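Local structure of hypothetical protein yigZ (1VI7) at residues Ile98-Val103 / Gly122-Ala127. The protein is of unknown cellular role but, as a member of the IMPACT family, may bind guanyl ribonucleotides and hydrolyse nucleoside triphosphates. Numbering follows the deposited sequence.
Sequences ITAVVV and GGVNQA
A100 and V102 meet V124 in a small, buried, purely apolar helix-on-sheet contact, where helix 113-128 lies against one face of the five-stranded antiparallel sheet at its central strand, 98-105. On the helix side the side-chain contacts are made by a single methyl, CG2 of V124, which faces two strand residues at once: CG2 of V124 is 4.1 Å from CB of A100 and equally 4.1 Å from CG2 of V102. With CG1 of V124 anti to the backbone N (chi1 -178°), CG2 lies beside that N and is turned to the strand. On the strand, V102 likewise presents CG2, the branch beside its backbone N, and the two valines meet at a slant, CG2 to CG2. A100 and V102 are two positions apart in an extended chain, which puts both on the helix-facing side, whereas V101 between them points its side chain away. In this α/β arrangement the sheet has helices on both faces: T99, on the other face, touches A38 and F41 of helix 34-48, while V102 and V124 also pack on M86 of helix 84-93, which touches helix 113-128 through V124. The backbones stand 7.0 Å apart from CA of A100 to CA of V124, and 7.2 Å from CA of V102 to CA of G123; the small A100 and the branched V102 both meet the same methyl. G123 has no side chain, and its backbone lies beside V102, with part of its surface covered by the strand. No hydrogen bond joins the two segments, as suits hydrocarbon surfaces; the strand's backbone polar groups bond to the neighbouring chain at 56-60 instead, A100 with A58 and V102 with C56. The amide ND2 of N125 is hydrogen-bonded to OE1 of Q89 in helix 84-93.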
# COMPACT_ATOMS: atom_id res chain seq x y z
N ILE A 98 -1.91 -3.97 0.07
CA ILE A 98 -3.19 -4.51 0.57
C ILE A 98 -2.98 -5.18 1.91
O ILE A 98 -1.94 -5.81 2.11
CB ILE A 98 -3.78 -5.50 -0.45
CG1 ILE A 98 -5.00 -6.22 0.06
CG2 ILE A 98 -2.70 -6.47 -0.88
CD1 ILE A 98 -5.76 -7.02 -0.98
N THR A 99 -4.02 -5.23 2.72
CA THR A 99 -3.96 -5.80 4.05
C THR A 99 -5.19 -6.66 4.26
O THR A 99 -6.21 -6.37 3.63
CB THR A 99 -3.92 -4.63 5.06
OG1 THR A 99 -2.60 -4.06 5.06
CG2 THR A 99 -4.29 -5.06 6.46
N ALA A 100 -5.11 -7.69 5.10
CA ALA A 100 -6.31 -8.53 5.27
C ALA A 100 -6.54 -8.85 6.74
O ALA A 100 -5.60 -8.82 7.52
CB ALA A 100 -6.16 -9.82 4.46
N VAL A 101 -7.81 -8.99 7.13
CA VAL A 101 -8.15 -9.35 8.47
C VAL A 101 -9.20 -10.45 8.57
O VAL A 101 -10.35 -10.32 8.14
CB VAL A 101 -8.64 -8.19 9.34
CG1 VAL A 101 -9.18 -8.75 10.67
CG2 VAL A 101 -7.53 -7.20 9.64
N VAL A 102 -8.82 -11.56 9.22
CA VAL A 102 -9.89 -12.58 9.43
C VAL A 102 -10.40 -12.35 10.84
O VAL A 102 -9.68 -11.67 11.61
CB VAL A 102 -9.42 -13.96 9.08
CG1 VAL A 102 -10.58 -14.95 8.98
CG2 VAL A 102 -8.70 -13.94 7.71
N VAL A 103 -11.69 -12.45 11.10
CA VAL A 103 -12.30 -12.16 12.40
C VAL A 103 -12.93 -13.43 12.93
O VAL A 103 -13.81 -14.01 12.27
CB VAL A 103 -13.30 -11.01 12.27
CG1 VAL A 103 -14.22 -10.87 13.48
CG2 VAL A 103 -12.54 -9.68 12.08
N GLY A 122 -7.59 -19.86 3.23
CA GLY A 122 -8.77 -19.95 2.41
C GLY A 122 -9.67 -18.73 2.44
O GLY A 122 -10.39 -18.44 1.49
N GLY A 123 -9.83 -18.13 3.62
CA GLY A 123 -10.63 -16.93 3.80
C GLY A 123 -10.06 -15.81 2.94
O GLY A 123 -10.80 -15.26 2.11
N VAL A 124 -8.74 -15.62 3.00
CA VAL A 124 -8.13 -14.57 2.17
C VAL A 124 -8.24 -14.96 0.70
O VAL A 124 -8.61 -14.11 -0.15
CB VAL A 124 -6.72 -14.23 2.58
CG1 VAL A 124 -6.08 -13.12 1.78
CG2 VAL A 124 -6.75 -13.81 4.05
N ASN A 125 -8.25 -16.26 0.44
CA ASN A 125 -8.42 -16.74 -0.91
C ASN A 125 -9.76 -16.38 -1.52
O ASN A 125 -9.83 -16.02 -2.70
CB ASN A 125 -8.24 -18.28 -0.92
CG ASN A 125 -8.20 -18.78 -2.36
OD1 ASN A 125 -9.27 -18.96 -2.95
ND2 ASN A 125 -7.00 -18.88 -2.89
N GLN A 126 -10.85 -16.50 -0.78
CA GLN A 126 -12.18 -16.27 -1.31
C GLN A 126 -12.41 -14.80 -1.63
O GLN A 126 -13.02 -14.42 -2.62
CB GLN A 126 -13.24 -16.73 -0.32
CG GLN A 126 -13.31 -18.23 -0.11
CD GLN A 126 -13.35 -18.96 -1.45
OE1 GLN A 126 -12.56 -19.89 -1.65
NE2 GLN A 126 -14.13 -18.41 -2.38
N ALA A 127 -11.96 -13.97 -0.68
CA ALA A 127 -12.10 -12.53 -0.72
C ALA A 127 -11.40 -11.99 -1.97
O ALA A 127 -11.89 -11.14 -2.70
CB ALA A 127 -11.41 -11.94 0.51